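Side-chain contacts in HP0958 (Helicobacter pylori, PDB 3NA7), which is thought to act in flagellar biogenesis, as a chaperone linked to flagellar export and in post-transcriptional gene regulation: residues K8-I13 / P175-F180; K59-K64 / E114-E119; A77-K82 / N96-I101. One frame throughout, in Å; residues are numbered along the deposited sequence.

The three contacts follow one long antiparallel hairpin from its base towards its tip. Interaction 1 closes the base, joining helices 4-22 and 175-188 beside the zinc-ribbon part of the chain, whose zinc is held by C201, C204, C225 and C228. Interactions 2 and 3 both pair helix 24-85 with helix 91-171, and their centres are about 27 Å apart. In sequence they are nested, interaction 3 within the loop closed by interaction 2 and both within that closed by interaction 1. The centre of interaction 1 is about 73 Å from that of interaction 2 and about 98 Å from that of interaction 3, where a magnesium ion lies near E99.

Interaction 1 (K8-I13 / P175-F180); sequences KQLIEI and PKIYSF
L10 and Y178 mark the closest backbone approach of two helical segments, with their CA atoms 7.3 Å apart. Segment 8-13, on helix 4-22, runs steeply across the direction of 175-180, near the start of helix 175-188, so the two meet at one place instead of lying side by side. This is a helix-helix contact at the base of the coiled-coil hairpin, where the zinc ribbon adjoins it. It is small, burying 163 Å² in all, and the side-chain contact is carried by L10 and I177.

The isobutyl end of L10 closes on a single methyl of I177, and the two side chains approach at a slant. L10 CD2 lies 3.6 Å from I177 CG2. The branch point touches the same methyl, with L10 CG 3.7 Å from I177 CG2. L10 CD1 completes the grip at 3.8 Å from I177 CG2, so the methyl faces the whole fork of the leucine. On the isoleucine, chi1 of -70° leaves CG2 trans to the backbone N, and it is this branch, not CG1, that meets L10. Y178 takes part mainly through its backbone: its CA is 4.5 Å from L10 CD2, whereas its side chain, no closer than 5.1 Å to 8-13, touches V170 of helix 91-171.

The buried L10 also reaches M222 and I231, both within the C4-type zinc-ribbon sequence, and Y181 further along helix 175-188. It therefore sits where three parts of the fold converge. Q9 adds a weak hydrogen bond from NE2 to K172 O, tying helix 4-22 to the turn before 175-188. In the first turn of helix 175-188, S179 OG makes a weak hydrogen bond of 3.2 Å to P175 O.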
loop_
_atom_site.group_PDB
_atom_site.type_symbol
_atom_site.label_atom_id
_atom_site.label_comp_id
_atom_site.label_asym_id
_atom_site.label_seq_id
_atom_site.Cartn_x
_atom_site.Cartn_y
_atom_site.Cartn_z
ATOM N N LYS A 8 -37.616 -2.148 17.642
ATOM C CA LYS A 8 -37.414 -0.702 17.537
ATOM C C LYS A 8 -36.150 -0.277 18.271
ATOM O O LYS A 8 -35.350 0.483 17.738
ATOM C CB LYS A 8 -38.636 0.073 18.066
ATOM C CG LYS A 8 -38.514 1.595 17.965
ATOM C CD LYS A 8 -39.872 2.320 18.003
ATOM C CE LYS A 8 -39.717 3.780 17.499
ATOM N NZ LYS A 8 -40.995 4.582 17.475
ATOM N N GLN A 9 -35.975 -0.782 19.487
ATOM C CA GLN A 9 -34.824 -0.425 20.318
ATOM C C GLN A 9 -33.492 -0.795 19.698
ATOM O O GLN A 9 -32.560 -0.022 19.771
ATOM C CB GLN A 9 -34.945 -1.032 21.710
ATOM C CG GLN A 9 -35.611 -0.101 22.703
ATOM C CD GLN A 9 -35.885 -0.783 24.031
ATOM O OE1 GLN A 9 -36.539 -1.826 24.084
ATOM N NE2 GLN A 9 -35.401 -0.183 25.113
ATOM N N LEU A 10 -33.429 -1.973 19.085
ATOM C CA LEU A 10 -32.241 -2.472 18.395
ATOM C C LEU A 10 -31.981 -1.748 17.085
ATOM O O LEU A 10 -30.816 -1.583 16.692
ATOM C CB LEU A 10 -32.367 -3.973 18.105
ATOM C CG LEU A 10 -32.428 -4.903 19.317
ATOM C CD1 LEU A 10 -32.160 -6.355 18.915
ATOM C CD2 LEU A 10 -31.432 -4.463 20.357
ATOM N N ILE A 11 -33.049 -1.341 16.395
ATOM C CA ILE A 11 -32.890 -0.533 15.180
ATOM C C ILE A 11 -32.238 0.800 15.528
ATOM O O ILE A 11 -31.263 1.171 14.889
ATOM C CB ILE A 11 -34.204 -0.367 14.351
ATOM C CG1 ILE A 11 -34.587 -1.701 13.702
ATOM C CG2 ILE A 11 -34.026 0.714 13.235
ATOM C CD1 ILE A 11 -36.075 -1.853 13.355
ATOM N N GLU A 12 -32.732 1.502 16.548
ATOM C CA GLU A 12 -32.056 2.738 16.983
ATOM C C GLU A 12 -30.588 2.486 17.328
ATOM O O GLU A 12 -29.730 3.236 16.894
ATOM C CB GLU A 12 -32.726 3.407 18.187
ATOM C CG GLU A 12 -34.235 3.589 18.101
ATOM C CD GLU A 12 -34.747 4.670 19.044
ATOM O OE1 GLU A 12 -34.691 5.865 18.666
ATOM O OE2 GLU A 12 -35.218 4.323 20.148
ATOM N N ILE A 13 -30.293 1.441 18.104
ATOM C CA ILE A 13 -28.908 1.202 18.500
ATOM C C ILE A 13 -28.025 0.883 17.287
ATOM O O ILE A 13 -26.919 1.394 17.189
ATOM C CB ILE A 13 -28.767 0.097 19.582
ATOM C CG1 ILE A 13 -29.454 0.530 20.880
ATOM C CG2 ILE A 13 -27.272 -0.218 19.861
ATOM C CD1 ILE A 13 -29.978 -0.632 21.700
ATOM N N PRO A 175 -31.558 -6.514 28.899
ATOM C CA PRO A 175 -30.196 -7.022 28.702
ATOM C C PRO A 175 -30.137 -8.225 27.786
ATOM O O PRO A 175 -29.236 -8.296 26.938
ATOM C CB PRO A 175 -29.738 -7.352 30.116
ATOM C CG PRO A 175 -30.473 -6.329 30.955
ATOM C CD PRO A 175 -31.853 -6.298 30.327
ATOM N N LYS A 176 -31.113 -9.122 27.893
ATOM C CA LYS A 176 -31.192 -10.268 26.976
ATOM C C LYS A 176 -31.320 -9.887 25.492
ATOM O O LYS A 176 -30.820 -10.596 24.636
ATOM C CB LYS A 176 -32.340 -11.208 27.356
ATOM C CG LYS A 176 -33.730 -10.791 26.856
ATOM C CD LYS A 176 -34.613 -12.000 26.580
ATOM C CE LYS A 176 -35.816 -11.654 25.681
ATOM N NZ LYS A 176 -37.021 -11.228 26.446
ATOM N N ILE A 177 -32.034 -8.800 25.202
ATOM C CA ILE A 177 -32.287 -8.354 23.834
ATOM C C ILE A 177 -31.003 -7.765 23.216
ATOM O O ILE A 177 -30.649 -8.053 22.065
ATOM C CB ILE A 177 -33.390 -7.261 23.828
ATOM C CG1 ILE A 177 -34.783 -7.847 24.189
ATOM C CG2 ILE A 177 -33.398 -6.491 22.510
ATOM C CD1 ILE A 177 -35.345 -8.880 23.206
ATOM N N TYR A 178 -30.335 -6.927 24.003
ATOM C CA TYR A 178 -29.070 -6.339 23.650
ATOM C C TYR A 178 -28.019 -7.398 23.303
ATOM O O TYR A 178 -27.333 -7.284 22.277
ATOM C CB TYR A 178 -28.617 -5.520 24.829
ATOM C CG TYR A 178 -27.226 -5.002 24.738
ATOM C CD1 TYR A 178 -26.834 -4.115 23.735
ATOM C CD2 TYR A 178 -26.303 -5.359 25.703
ATOM C CE1 TYR A 178 -25.532 -3.619 23.701
ATOM C CE2 TYR A 178 -25.041 -4.900 25.677
ATOM C CZ TYR A 178 -24.644 -4.036 24.688
ATOM O OH TYR A 178 -23.340 -3.615 24.747
ATOM N N SER A 179 -27.943 -8.433 24.143
ATOM C CA SER A 179 -26.962 -9.508 24.017
ATOM C C SER A 179 -27.203 -10.377 22.814
ATOM O O SER A 179 -26.277 -10.958 22.256
ATOM C CB SER A 179 -26.993 -10.391 25.257
ATOM O OG SER A 179 -26.400 -9.698 26.328
ATOM N N PHE A 180 -28.469 -10.497 22.446
ATOM C CA PHE A 180 -28.847 -11.245 21.279
ATOM C C PHE A 180 -28.336 -10.464 20.069
ATOM O O PHE A 180 -27.788 -11.036 19.139
ATOM C CB PHE A 180 -30.376 -11.375 21.247
ATOM C CG PHE A 180 -30.867 -12.436 20.325
ATOM C CD1 PHE A 180 -30.861 -13.776 20.719
ATOM C CD2 PHE A 180 -31.319 -12.105 19.052
ATOM C CE1 PHE A 180 -31.314 -14.785 19.847
ATOM C CE2 PHE A 180 -31.777 -13.102 18.171
ATOM C CZ PHE A 180 -31.771 -14.445 18.570
#

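Interaction 2 (K59-K64 / E114-E119)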
loop_
_atom_site.group_PDB
_atom_site.type_symbol
_atom_site.label_atom_id
_atom_site.label_comp_id
_atom_site.label_asym_id
_atom_site.label_seq_id
_atom_site.Cartn_x
_atom_site.Cartn_y
_atom_site.Cartn_z
ATOM N N LYS A 59 30.028 0.559 -9.853
ATOM C CA LYS A 59 31.339 1.073 -9.515
ATOM C C LYS A 59 32.329 -0.068 -9.322
ATOM O O LYS A 59 33.518 0.103 -9.591
ATOM C CB LYS A 59 31.277 1.957 -8.263
ATOM C CG LYS A 59 30.762 3.370 -8.547
ATOM C CD LYS A 59 30.469 4.122 -7.253
ATOM C CE LYS A 59 29.768 5.436 -7.547
ATOM N NZ LYS A 59 29.856 6.301 -6.359
ATOM N N LEU A 60 31.823 -1.214 -8.847
ATOM C CA LEU A 60 32.596 -2.456 -8.771
ATOM C C LEU A 60 33.014 -2.943 -10.164
ATOM O O LEU A 60 34.154 -3.349 -10.356
ATOM C CB LEU A 60 31.818 -3.535 -8.006
ATOM C CG LEU A 60 32.402 -4.941 -7.761
ATOM C CD1 LEU A 60 33.829 -4.930 -7.184
ATOM C CD2 LEU A 60 31.465 -5.750 -6.858
ATOM N N GLN A 61 32.107 -2.867 -11.133
ATOM C CA GLN A 61 32.427 -3.199 -12.521
ATOM C C GLN A 61 33.453 -2.257 -13.112
ATOM O O GLN A 61 34.380 -2.702 -13.774
ATOM C CB GLN A 61 31.185 -3.164 -13.396
ATOM C CG GLN A 61 30.198 -4.258 -13.125
ATOM C CD GLN A 61 29.160 -4.341 -14.214
ATOM O OE1 GLN A 61 27.983 -4.038 -13.998
ATOM N NE2 GLN A 61 29.592 -4.744 -15.407
ATOM N N VAL A 62 33.275 -0.953 -12.906
ATOM C CA VAL A 62 34.293 0.027 -13.301
ATOM C C VAL A 62 35.687 -0.402 -12.798
ATOM O O VAL A 62 36.658 -0.347 -13.536
ATOM C CB VAL A 62 33.952 1.467 -12.825
ATOM C CG1 VAL A 62 35.161 2.417 -12.982
ATOM C CG2 VAL A 62 32.711 2.018 -13.592
ATOM N N SER A 63 35.753 -0.868 -11.560
ATOM C CA SER A 63 37.010 -1.212 -10.919
ATOM C C SER A 63 37.603 -2.502 -11.482
ATOM O O SER A 63 38.823 -2.613 -11.643
ATOM C CB SER A 63 36.803 -1.333 -9.415
ATOM O OG SER A 63 38.044 -1.528 -8.777
ATOM N N LYS A 64 36.730 -3.462 -11.786
ATOM C CA LYS A 64 37.130 -4.733 -12.394
ATOM C C LYS A 64 37.667 -4.518 -13.798
ATOM O O LYS A 64 38.745 -5.011 -14.138
ATOM C CB LYS A 64 35.979 -5.743 -12.378
ATOM C CG LYS A 64 35.824 -6.450 -11.036
ATOM C CD LYS A 64 34.552 -7.302 -10.946
ATOM C CE LYS A 64 34.511 -8.077 -9.630
ATOM N NZ LYS A 64 33.160 -8.610 -9.287
ATOM N N GLU A 114 33.821 3.946 -19.711
ATOM C CA GLU A 114 33.105 5.180 -20.002
ATOM C C GLU A 114 31.585 4.964 -20.001
ATOM O O GLU A 114 30.832 5.822 -19.523
ATOM C CB GLU A 114 33.563 5.768 -21.329
ATOM C CG GLU A 114 33.025 7.164 -21.655
ATOM C CD GLU A 114 33.606 7.723 -22.949
ATOM O OE1 GLU A 114 34.831 7.547 -23.175
ATOM O OE2 GLU A 114 32.842 8.346 -23.733
ATOM N N ASN A 115 31.136 3.822 -20.528
ATOM C CA ASN A 115 29.708 3.486 -20.540
ATOM C C ASN A 115 29.124 3.311 -19.140
ATOM O O ASN A 115 28.004 3.772 -18.865
ATOM C CB ASN A 115 29.438 2.226 -21.375
ATOM C CG ASN A 115 29.313 2.522 -22.858
ATOM O OD1 ASN A 115 29.009 3.652 -23.257
ATOM N ND2 ASN A 115 29.541 1.495 -23.692
ATOM N N LEU A 116 29.875 2.622 -18.279
ATOM C CA LEU A 116 29.442 2.383 -16.916
ATOM C C LEU A 116 29.360 3.715 -16.162
ATOM O O LEU A 116 28.367 3.995 -15.496
ATOM C CB LEU A 116 30.384 1.405 -16.196
ATOM C CG LEU A 116 30.448 -0.049 -16.688
ATOM C CD1 LEU A 116 31.759 -0.742 -16.301
ATOM C CD2 LEU A 116 29.225 -0.858 -16.240
ATOM N N GLN A 117 30.413 4.528 -16.279
ATOM C CA GLN A 117 30.439 5.850 -15.680
ATOM C C GLN A 117 29.258 6.707 -16.133
ATOM O O GLN A 117 28.677 7.414 -15.313
ATOM C CB GLN A 117 31.782 6.542 -15.911
ATOM C CG GLN A 117 32.728 6.229 -14.773
ATOM C CD GLN A 117 34.183 6.397 -15.106
ATOM O OE1 GLN A 117 34.538 6.891 -16.175
ATOM N NE2 GLN A 117 35.048 5.998 -14.171
ATOM N N ASN A 118 28.885 6.618 -17.411
ATOM C CA ASN A 118 27.683 7.299 -17.897
ATOM C C ASN A 118 26.402 6.824 -17.222
ATOM O O ASN A 118 25.544 7.635 -16.913
ATOM C CB ASN A 118 27.536 7.246 -19.426
ATOM C CG ASN A 118 28.496 8.199 -20.145
ATOM O OD1 ASN A 118 29.067 9.099 -19.526
ATOM N ND2 ASN A 118 28.675 8.004 -21.462
ATOM N N GLU A 119 26.278 5.518 -16.989
ATOM C CA GLU A 119 25.089 4.960 -16.343
ATOM C C GLU A 119 25.052 5.436 -14.880
ATOM O O GLU A 119 24.005 5.838 -14.390
ATOM C CB GLU A 119 25.114 3.432 -16.428
ATOM C CG GLU A 119 23.788 2.725 -16.230
ATOM C CD GLU A 119 23.857 1.218 -16.535
ATOM O OE1 GLU A 119 22.969 0.477 -16.046
ATOM O OE2 GLU A 119 24.788 0.769 -17.258
#
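The backbone O of Q61, a residue whose side chain lies against L116, is hydrogen-bonded by ND2 of N65 one turn further along helix 24-85. This bond stays within one arm of the antiparallel coiled-coil hairpin; between 59-64 and 114-119 the contact is by van der Waals packing, of V62 and L116 with two glutamine side chains. The segment axes approach to 9.4 Å, and their directions differ by 164°, which is the evidence for antiparallel pairing. V62 and L116 are the nearest pair, with CA atoms 6.5 Å apart.

These two buried side chains slide past each other in opposite senses, and V62 CG2 comes within 3.5 Å of L116 CB. L116 then reaches on to the facing helix, placing CD1 3.7 Å from V62 N. Its other methyl serves Q61: L116 CD2 is 4.0 Å from Q61 NE2 and almost equally far from CD and OE1, so it sits over the flat of the amide. With chi1 of -69°, Q61 keeps CG beside its backbone N and runs extended across L116 at about a right angle, covering this side of the leucine.

I113 and I120 of helix 91-171 also touch V62, while L58 and N65 touch L116, continuing the interface along both arms. At the other methyl of the valine, Q117 extends its chain across, bringing NE2 to 3.8 Å from V62 CG1.

Interaction 3 (A77-K82 / N96-I101); sequences ASIQKK and NIEEDI
I79 and E99 stand opposite each other with CA atoms 6.4 Å apart, on segments whose axes close to 9.7 Å and whose directions differ by 169°, so the backbones run nearly antiparallel.

One hydrogen bond joins the two segments. Q80 NE2 donates to E99 OE1 over 3.0 Å, and the N-H...O angle of 157° indicates a fairly straight bond. The acceptor lies close to the amide plane of Q80, as expected for an N-H pointed at it. At the other end the approach is less regular: the donor stands above the carboxylate, 42° out of its plane, and the amide and carboxylate planes are nearly perpendicular. Both chains are extended beyond CG, which lets them meet although the CB of Q80 is not directed at the facing helix.

Beside this polar pair, I79 packs with both its branches. I79 CG2 rests 3.9 Å from E99 CB, so the aliphatic root of the buried glutamate joins the apolar layer while its carboxylate reaches past it. The longer branch goes to the preceding residue, E98, putting I79 CD1 3.7 Å from E98 OE2. E98 gets there by bending its chain at chi2, and it crosses I79 at about a right angle; it also touches K75.

M83 packs on E99 as well. A bound magnesium ion lies about 4 Å from the E99 side chain, too far for direct coordination, though its charge would probably favour an ionised carboxylate. Antiparallel helices packed through a buried isoleucine and joined by the short link between residues 85 and 91 place this contact near the tip of the coiled-coil hairpin.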
loop_
_atom_site.group_PDB
_atom_site.type_symbol
_atom_site.label_atom_id
_atom_site.label_comp_id
_atom_site.label_asym_id
_atom_site.label_seq_id
_atom_site.Cartn_x
_atom_site.Cartn_y
_atom_site.Cartn_z
ATOM N N ALA A 77 52.994 -2.635 -23.119
ATOM C CA ALA A 77 54.359 -2.296 -22.704
ATOM C C ALA A 77 55.337 -3.463 -22.903
ATOM O O ALA A 77 56.427 -3.307 -23.476
ATOM C CB ALA A 77 54.366 -1.831 -21.251
ATOM N N SER A 78 54.941 -4.643 -22.442
ATOM C CA SER A 78 55.797 -5.810 -22.590
ATOM C C SER A 78 56.036 -6.208 -24.061
ATOM O O SER A 78 57.115 -6.678 -24.407
ATOM C CB SER A 78 55.243 -6.987 -21.807
ATOM O OG SER A 78 55.846 -8.177 -22.277
ATOM N N ILE A 79 55.025 -6.038 -24.912
ATOM C CA ILE A 79 55.170 -6.343 -26.337
ATOM C C ILE A 79 56.103 -5.354 -27.015
ATOM O O ILE A 79 56.917 -5.741 -27.843
ATOM C CB ILE A 79 53.811 -6.357 -27.087
ATOM C CG1 ILE A 79 52.957 -7.532 -26.619
ATOM C CG2 ILE A 79 54.033 -6.432 -28.614
ATOM C CD1 ILE A 79 51.500 -7.453 -27.039
ATOM N N GLN A 80 55.969 -4.084 -26.668
ATOM C CA GLN A 80 56.779 -3.017 -27.240
ATOM C C GLN A 80 58.238 -3.171 -26.845
ATOM O O GLN A 80 59.136 -2.989 -27.679
ATOM C CB GLN A 80 56.244 -1.652 -26.815
ATOM C CG GLN A 80 54.885 -1.369 -27.441
ATOM C CD GLN A 80 54.247 -0.082 -26.998
ATOM O OE1 GLN A 80 54.723 0.603 -26.092
ATOM N NE2 GLN A 80 53.147 0.257 -27.640
ATOM N N LYS A 81 58.475 -3.521 -25.582
ATOM C CA LYS A 81 59.834 -3.758 -25.117
ATOM C C LYS A 81 60.472 -4.858 -25.961
ATOM O O LYS A 81 61.604 -4.711 -26.410
ATOM C CB LYS A 81 59.859 -4.113 -23.624
ATOM C CG LYS A 81 61.259 -4.122 -22.994
ATOM C CD LYS A 81 61.158 -4.131 -21.460
ATOM C CE LYS A 81 62.511 -4.301 -20.786
ATOM N NZ LYS A 81 63.199 -5.547 -21.235
ATOM N N LYS A 82 59.734 -5.942 -26.200
ATOM C CA LYS A 82 60.196 -7.043 -27.061
ATOM C C LYS A 82 60.520 -6.622 -28.485
ATOM O O LYS A 82 61.439 -7.176 -29.102
ATOM C CB LYS A 82 59.182 -8.187 -27.072
ATOM C CG LYS A 82 59.462 -9.258 -26.025
ATOM C CD LYS A 82 58.183 -9.932 -25.525
ATOM C CE LYS A 82 58.497 -10.951 -24.431
ATOM N NZ LYS A 82 57.505 -10.879 -23.311
ATOM N N ASN A 96 53.732 -6.434 -34.203
ATOM C CA ASN A 96 52.918 -5.233 -34.460
ATOM C C ASN A 96 51.445 -5.632 -34.384
ATOM O O ASN A 96 50.602 -4.849 -33.962
ATOM C CB ASN A 96 53.230 -4.603 -35.826
ATOM C CG ASN A 96 53.607 -3.113 -35.730
ATOM O OD1 ASN A 96 52.750 -2.221 -35.696
ATOM N ND2 ASN A 96 54.924 -2.845 -35.713
ATOM N N ILE A 97 51.171 -6.870 -34.794
ATOM C CA ILE A 97 49.830 -7.419 -34.868
ATOM C C ILE A 97 49.380 -7.901 -33.478
ATOM O O ILE A 97 48.253 -7.630 -33.064
ATOM C CB ILE A 97 49.752 -8.510 -35.969
ATOM C CG1 ILE A 97 49.854 -7.842 -37.356
ATOM C CG2 ILE A 97 48.478 -9.336 -35.850
ATOM C CD1 ILE A 97 49.892 -8.796 -38.547
ATOM N N GLU A 98 50.276 -8.581 -32.762
ATOM C CA GLU A 98 50.099 -8.919 -31.345
ATOM C C GLU A 98 49.701 -7.660 -30.578
ATOM O O GLU A 98 48.742 -7.641 -29.795
ATOM C CB GLU A 98 51.430 -9.416 -30.785
ATOM C CG GLU A 98 51.422 -10.786 -30.107
ATOM C CD GLU A 98 50.400 -10.905 -29.002
ATOM O OE1 GLU A 98 49.187 -10.904 -29.316
ATOM O OE2 GLU A 98 50.805 -11.024 -27.823
ATOM N N GLU A 99 50.447 -6.600 -30.830
ATOM C CA GLU A 99 50.209 -5.324 -30.200
ATOM C C GLU A 99 48.854 -4.774 -30.614
ATOM O O GLU A 99 48.115 -4.255 -29.781
ATOM C CB GLU A 99 51.329 -4.352 -30.557
ATOM C CG GLU A 99 51.255 -3.014 -29.867
ATOM C CD GLU A 99 51.964 -1.949 -30.666
ATOM O OE1 GLU A 99 51.986 -0.778 -30.235
ATOM O OE2 GLU A 99 52.489 -2.287 -31.756
ATOM N N ASP A 100 48.511 -4.902 -31.893
ATOM C CA ASP A 100 47.201 -4.416 -32.372
ATOM C C ASP A 100 45.976 -5.052 -31.705
ATOM O O ASP A 100 44.999 -4.364 -31.444
ATOM C CB ASP A 100 47.107 -4.554 -33.888
ATOM C CG ASP A 100 47.756 -3.391 -34.615
ATOM O OD1 ASP A 100 47.685 -2.238 -34.108
ATOM O OD2 ASP A 100 48.310 -3.637 -35.701
ATOM N N ILE A 101 46.034 -6.354 -31.437
ATOM C CA ILE A 101 44.966 -7.056 -30.713
ATOM C C ILE A 101 44.873 -6.501 -29.297
ATOM O O ILE A 101 43.785 -6.226 -28.789
ATOM C CB ILE A 101 45.185 -8.616 -30.713
ATOM C CG1 ILE A 101 44.665 -9.249 -32.008
ATOM C CG2 ILE A 101 44.488 -9.291 -29.546
ATOM C CD1 ILE A 101 45.742 -9.685 -32.954
#